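Local coordinates for trehalose synthase regulatory protein (Candida albicans, PDB 5HUS) that probably acts as a regulatory subunit in trehalose synthesis and carries a C-terminal region of the trehalose-phosphatase family, in the HAD clan, at residues Q173-L178 with V184-V189; N120-E125 with T177-N182. All coordinates share one frame; numbering follows the deposited sequence.

Contact 1: Q173-L178 with V184-V189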
loop_
_atom_site.group_PDB
_atom_site.type_symbol
_atom_site.label_atom_id
_atom_site.label_comp_id
_atom_site.label_asym_id
_atom_site.label_seq_id
_atom_site.Cartn_x
_atom_site.Cartn_y
_atom_site.Cartn_z
ATOM N N GLN A 173 -15.391 -9.037 -14.276
ATOM C CA GLN A 173 -15.607 -8.727 -15.690
ATOM C C GLN A 173 -16.603 -7.584 -15.859
ATOM O O GLN A 173 -16.388 -6.680 -16.668
ATOM C CB GLN A 173 -16.094 -9.962 -16.456
ATOM C CG GLN A 173 -16.416 -9.678 -17.922
ATOM C CD GLN A 173 -16.618 -10.941 -18.737
ATOM O OE1 GLN A 173 -16.515 -12.055 -18.218
ATOM N NE2 GLN A 173 -16.905 -10.774 -20.026
ATOM N N HIS A 174 -17.686 -7.637 -15.089
ATOM C CA HIS A 174 -18.732 -6.611 -15.091
ATOM C C HIS A 174 -18.150 -5.230 -14.760
ATOM O O HIS A 174 -18.303 -4.275 -15.527
ATOM C CB HIS A 174 -19.831 -7.007 -14.095
ATOM C CG HIS A 174 -21.011 -6.081 -14.055
ATOM N ND1 HIS A 174 -22.148 -6.372 -13.330
ATOM C CD2 HIS A 174 -21.233 -4.878 -14.633
ATOM C CE1 HIS A 174 -23.016 -5.386 -13.463
ATOM N NE2 HIS A 174 -22.485 -4.466 -14.250
ATOM N N ILE A 175 -17.472 -5.131 -13.622
ATOM C CA ILE A 175 -16.866 -3.869 -13.210
ATOM C C ILE A 175 -15.801 -3.374 -14.188
ATOM O O ILE A 175 -15.755 -2.187 -14.518
ATOM C CB ILE A 175 -16.255 -3.996 -11.802
ATOM C CG1 ILE A 175 -17.369 -4.206 -10.778
ATOM C CG2 ILE A 175 -15.430 -2.764 -11.453
ATOM C CD1 ILE A 175 -16.876 -4.656 -9.418
ATOM N N ASN A 176 -14.945 -4.272 -14.665
ATOM C CA ASN A 176 -13.877 -3.843 -15.555
ATOM C C ASN A 176 -14.428 -3.374 -16.892
ATOM O O ASN A 176 -13.949 -2.391 -17.444
ATOM C CB ASN A 176 -12.852 -4.957 -15.756
ATOM C CG ASN A 176 -11.952 -5.125 -14.550
ATOM O OD1 ASN A 176 -11.889 -4.243 -13.695
ATOM N ND2 ASN A 176 -11.254 -6.249 -14.475
ATOM N N THR A 177 -15.453 -4.053 -17.394
ATOM C CA THR A 177 -16.053 -3.642 -18.664
ATOM C C THR A 177 -16.583 -2.212 -18.566
ATOM O O THR A 177 -16.347 -1.388 -19.452
ATOM C CB THR A 177 -17.198 -4.582 -19.083
ATOM O OG1 THR A 177 -16.702 -5.921 -19.213
ATOM C CG2 THR A 177 -17.803 -4.133 -20.415
ATOM N N LEU A 178 -17.262 -1.910 -17.464
ATOM C CA LEU A 178 -17.932 -0.622 -17.311
ATOM C C LEU A 178 -17.038 0.515 -16.808
ATOM O O LEU A 178 -17.305 1.678 -17.106
ATOM C CB LEU A 178 -19.129 -0.760 -16.372
ATOM C CG LEU A 178 -20.265 -1.684 -16.822
ATOM C CD1 LEU A 178 -21.458 -1.537 -15.901
ATOM C CD2 LEU A 178 -20.661 -1.400 -18.260
ATOM N N VAL A 184 -10.254 2.633 -13.516
ATOM C CA VAL A 184 -10.676 1.871 -12.345
ATOM C C VAL A 184 -10.758 0.389 -12.702
ATOM O O VAL A 184 -11.257 0.038 -13.767
ATOM C CB VAL A 184 -12.042 2.367 -11.819
ATOM C CG1 VAL A 184 -12.587 1.438 -10.740
ATOM C CG2 VAL A 184 -11.920 3.793 -11.306
ATOM N N HIS A 185 -10.250 -0.478 -11.829
ATOM C CA HIS A 185 -10.302 -1.913 -12.084
ATOM C C HIS A 185 -10.690 -2.701 -10.843
ATOM O O HIS A 185 -10.457 -2.256 -9.722
ATOM C CB HIS A 185 -8.959 -2.425 -12.604
ATOM C CG HIS A 185 -8.734 -2.153 -14.059
ATOM N ND1 HIS A 185 -8.084 -1.026 -14.514
ATOM C CD2 HIS A 185 -9.078 -2.860 -15.161
ATOM C CE1 HIS A 185 -8.033 -1.052 -15.834
ATOM N NE2 HIS A 185 -8.628 -2.155 -16.251
ATOM N N ALA A 186 -11.294 -3.863 -11.069
ATOM C CA ALA A 186 -11.563 -4.830 -10.010
ATOM C C ALA A 186 -10.528 -5.950 -10.079
ATOM O O ALA A 186 -10.148 -6.383 -11.166
ATOM C CB ALA A 186 -12.957 -5.384 -10.142
ATOM N N THR A 187 -10.066 -6.416 -8.925
ATOM C CA THR A 187 -9.077 -7.490 -8.884
ATOM C C THR A 187 -9.478 -8.517 -7.830
ATOM O O THR A 187 -10.093 -8.167 -6.828
ATOM C CB THR A 187 -7.668 -6.945 -8.572
ATOM O OG1 THR A 187 -7.402 -5.807 -9.403
ATOM C CG2 THR A 187 -6.609 -8.005 -8.831
ATOM N N LEU A 188 -9.149 -9.783 -8.070
ATOM C CA LEU A 188 -9.389 -10.820 -7.077
ATOM C C LEU A 188 -8.211 -10.897 -6.123
ATOM O O LEU A 188 -7.079 -11.154 -6.537
ATOM C CB LEU A 188 -9.617 -12.184 -7.736
ATOM C CG LEU A 188 -9.936 -13.305 -6.742
ATOM C CD1 LEU A 188 -11.367 -13.179 -6.233
ATOM C CD2 LEU A 188 -9.692 -14.681 -7.354
ATOM N N VAL A 189 -8.480 -10.653 -4.848
ATOM C CA VAL A 189 -7.457 -10.726 -3.818
ATOM C C VAL A 189 -7.963 -11.623 -2.706
ATOM O O VAL A 189 -8.914 -11.269 -2.007
ATOM C CB VAL A 189 -7.105 -9.344 -3.251
ATOM C CG1 VAL A 189 -6.093 -9.479 -2.129
ATOM C CG2 VAL A 189 -6.574 -8.432 -4.351
#
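N176 OD1 takes the backbone N-H of A186 at 2.7 Å, in a nearly straight bond (170°) that arrives in the carbonyl plane, on a lone pair. The other half of the same amide returns the favour weakly: N176 ND2 to A186 O is long, at 3.5 Å. With a donor and an acceptor on one flat group, asparagine can meet both the N-H and the C=O of a single strand residue. Its CG stands beside its own backbone N (chi1 -75°), and this swings the amide off the flank of the helix onto the strand.

The H185 side chain crosses that of N176 at about a right angle, with ring and amide planes 65° apart; the ring's CD2 lies 3.5 Å from N176 OD1. Both ring nitrogens are engaged by carboxylates, ND1 by D198 and NE2 by E180, which would hold the ring's rotation and may favour a positive charge.

One residue before the asparagine, I175 turns inward, and its CG2 packs on A186 CB at 3.8 Å. A methyl suits the strand here because the two axes come within 7.0 Å, running nearly antiparallel. V195 and L129 also touch I175, extending the apolar layer. The backbone of H185 and T187 pairs with strand 192-197, so N176 bonds to the opposite edge of strand 184-189, an outermost strand of its sheet. A helix laid along an antiparallel sheet in this way is consistent with the α/β cap domain of HAD phosphatases.

Contact 2: N120-E125 with T177-N182; sequences NSWMPE and TLFEHN
Two neighbouring helices of the layer that covers the four-stranded antiparallel sheet, 116-136 and 161-179, meet where the N182 amide, in the 3-10 turn 180-182, lies flat on the W122 indole. The planes are only 16° apart, and N182 CG sits 3.2 Å above the ring plane, offset toward the rim. The stack reaches back along the side chain: N182 CB stands over the six-membered ring, 3.6 Å from its centroid and 16° off the normal, in a CH-pi contact. Asparagine suits the place, being short and flat enough to spread over an aromatic face.

A backbone bond from N182 N to F179 O, 2.9 Å long, closes the turn, while N182 O also receives K197 NZ. The indole is turned toward N182 with its CG beside the backbone N (chi1 -57°).

F179 fills the buried side. E125 CB touches its ring at the edge, in plane, 3.8 Å from CZ, and W122 CB lies 4.2 Å from F179 CE1. E125 offers only its aliphatic root here; its chain bends at chi2 and carries the carboxylate away. V184 packs on the W122 ring and on the base of the F179 side chain, so the helix pair rests on the sheet. Two helices side by side on one face of an antiparallel sheet are what the cap of a trehalose-phosphatase relative would probably show.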
loop_
_atom_site.group_PDB
_atom_site.type_symbol
_atom_site.label_atom_id
_atom_site.label_comp_id
_atom_site.label_asym_id
_atom_site.label_seq_id
_atom_site.Cartn_x
_atom_site.Cartn_y
_atom_site.Cartn_z
ATOM N N ASN A 120 -17.202 11.152 -6.082
ATOM C CA ASN A 120 -18.626 11.471 -6.082
ATOM C C ASN A 120 -19.356 10.863 -7.272
ATOM O O ASN A 120 -20.517 10.460 -7.156
ATOM C CB ASN A 120 -18.842 12.986 -6.072
ATOM C CG ASN A 120 -18.470 13.621 -4.749
ATOM O OD1 ASN A 120 -18.332 12.936 -3.736
ATOM N ND2 ASN A 120 -18.322 14.941 -4.749
ATOM N N SER A 121 -18.670 10.783 -8.407
ATOM C CA SER A 121 -19.287 10.292 -9.637
ATOM C C SER A 121 -19.338 8.767 -9.747
ATOM O O SER A 121 -20.336 8.217 -10.209
ATOM C CB SER A 121 -18.561 10.853 -10.861
ATOM O OG SER A 121 -18.839 12.230 -11.029
ATOM N N TRP A 122 -18.276 8.084 -9.325
ATOM C CA TRP A 122 -18.157 6.649 -9.595
ATOM C C TRP A 122 -18.451 5.741 -8.405
ATOM O O TRP A 122 -19.004 4.657 -8.584
ATOM C CB TRP A 122 -16.762 6.332 -10.116
ATOM C CG TRP A 122 -16.404 7.098 -11.339
ATOM C CD1 TRP A 122 -17.257 7.566 -12.299
ATOM C CD2 TRP A 122 -15.093 7.510 -11.733
ATOM N NE1 TRP A 122 -16.553 8.236 -13.270
ATOM C CE2 TRP A 122 -15.223 8.217 -12.948
ATOM C CE3 TRP A 122 -13.818 7.347 -11.183
ATOM C CZ2 TRP A 122 -14.126 8.760 -13.618
ATOM C CZ3 TRP A 122 -12.730 7.885 -11.853
ATOM C CH2 TRP A 122 -12.892 8.581 -13.055
ATOM N N MET A 123 -18.067 6.164 -7.204
ATOM C CA MET A 123 -18.270 5.323 -6.021
ATOM C C MET A 123 -19.731 4.867 -5.838
ATOM O O MET A 123 -19.963 3.680 -5.614
ATOM C CB MET A 123 -17.779 6.035 -4.752
ATOM C CG MET A 123 -16.268 6.071 -4.605
ATOM S SD MET A 123 -15.572 4.451 -4.230
ATOM C CE MET A 123 -16.117 4.226 -2.538
ATOM N N PRO A 124 -20.720 5.786 -5.945
ATOM C CA PRO A 124 -22.095 5.305 -5.746
ATOM C C PRO A 124 -22.511 4.227 -6.750
ATOM O O PRO A 124 -23.212 3.280 -6.367
ATOM C CB PRO A 124 -22.940 6.572 -5.930
ATOM C CG PRO A 124 -22.021 7.681 -5.547
ATOM C CD PRO A 124 -20.679 7.256 -6.074
ATOM N N GLU A 125 -22.059 4.358 -7.993
ATOM C CA GLU A 125 -22.349 3.371 -9.028
ATOM C C GLU A 125 -21.680 2.039 -8.713
ATOM O O GLU A 125 -22.290 0.978 -8.854
ATOM C CB GLU A 125 -21.896 3.869 -10.400
ATOM C CG GLU A 125 -22.605 5.126 -10.877
ATOM C CD GLU A 125 -24.099 4.928 -11.050
ATOM O OE1 GLU A 125 -24.513 3.835 -11.499
ATOM O OE2 GLU A 125 -24.863 5.864 -10.734
ATOM N N THR A 177 -15.453 -4.053 -17.394
ATOM C CA THR A 177 -16.053 -3.642 -18.664
ATOM C C THR A 177 -16.583 -2.212 -18.566
ATOM O O THR A 177 -16.347 -1.388 -19.452
ATOM C CB THR A 177 -17.198 -4.582 -19.083
ATOM O OG1 THR A 177 -16.702 -5.921 -19.213
ATOM C CG2 THR A 177 -17.803 -4.133 -20.415
ATOM N N LEU A 178 -17.262 -1.910 -17.464
ATOM C CA LEU A 178 -17.932 -0.622 -17.311
ATOM C C LEU A 178 -17.038 0.515 -16.808
ATOM O O LEU A 178 -17.305 1.678 -17.106
ATOM C CB LEU A 178 -19.129 -0.760 -16.372
ATOM C CG LEU A 178 -20.265 -1.684 -16.822
ATOM C CD1 LEU A 178 -21.458 -1.537 -15.901
ATOM C CD2 LEU A 178 -20.661 -1.400 -18.260
ATOM N N PHE A 179 -15.993 0.204 -16.046
ATOM C CA PHE A 179 -15.220 1.276 -15.416
ATOM C C PHE A 179 -13.755 1.377 -15.815
ATOM O O PHE A 179 -13.070 2.316 -15.405
ATOM C CB PHE A 179 -15.319 1.147 -13.890
ATOM C CG PHE A 179 -16.666 1.511 -13.351
ATOM C CD1 PHE A 179 -16.948 2.816 -12.975
ATOM C CD2 PHE A 179 -17.664 0.558 -13.244
ATOM C CE1 PHE A 179 -18.194 3.158 -12.488
ATOM C CE2 PHE A 179 -18.911 0.892 -12.756
ATOM C CZ PHE A 179 -19.177 2.195 -12.378
ATOM N N GLU A 180 -13.260 0.429 -16.608
ATOM C CA GLU A 180 -11.866 0.465 -17.037
ATOM C C GLU A 180 -11.488 1.798 -17.699
ATOM O O GLU A 180 -10.400 2.312 -17.467
ATOM C CB GLU A 180 -11.563 -0.691 -17.992
ATOM C CG GLU A 180 -10.179 -0.640 -18.604
ATOM C CD GLU A 180 -9.856 -1.853 -19.456
ATOM O OE1 GLU A 180 -10.664 -2.189 -20.350
ATOM O OE2 GLU A 180 -8.790 -2.469 -19.231
ATOM N N HIS A 181 -12.392 2.373 -18.493
ATOM C CA HIS A 181 -12.085 3.633 -19.176
ATOM C C HIS A 181 -11.886 4.789 -18.196
ATOM O O HIS A 181 -11.302 5.808 -18.550
ATOM C CB HIS A 181 -13.188 3.995 -20.181
ATOM C CG HIS A 181 -14.487 4.375 -19.543
ATOM N ND1 HIS A 181 -15.491 3.464 -19.307
ATOM C CD2 HIS A 181 -14.948 5.568 -19.095
ATOM C CE1 HIS A 181 -16.519 4.079 -18.748
ATOM N NE2 HIS A 181 -16.214 5.356 -18.604
ATOM N N ASN A 182 -12.383 4.630 -16.973
ATOM C CA ASN A 182 -12.196 5.640 -15.937
ATOM C C ASN A 182 -10.905 5.446 -15.145
ATOM O O ASN A 182 -10.655 6.161 -14.180
ATOM C CB ASN A 182 -13.379 5.634 -14.970
ATOM C CG ASN A 182 -14.661 6.107 -15.618
ATOM O OD1 ASN A 182 -14.651 7.014 -16.450
ATOM N ND2 ASN A 182 -15.777 5.496 -15.238
#

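How the contacts relate
From the N terminus, helix 116-136 supplies N120-E125 first; the chain then forms the hairpin of strands 141-144 and 149-152 before helix 161-179 returns to it, so contact 2 closes a loop of 51 residues. Contact 1 closes a far shorter one, five residues between the end of the same helix and strand 184-189. Its first segment begins inside contact 2's loop and its second falls beyond it, so the two contacts cross rather than nest, sharing T177 and L178. Their centres are 10 Å apart. Together they tie helix to helix and helix to edge strand, with V184 and the H185-E180 bond joining them.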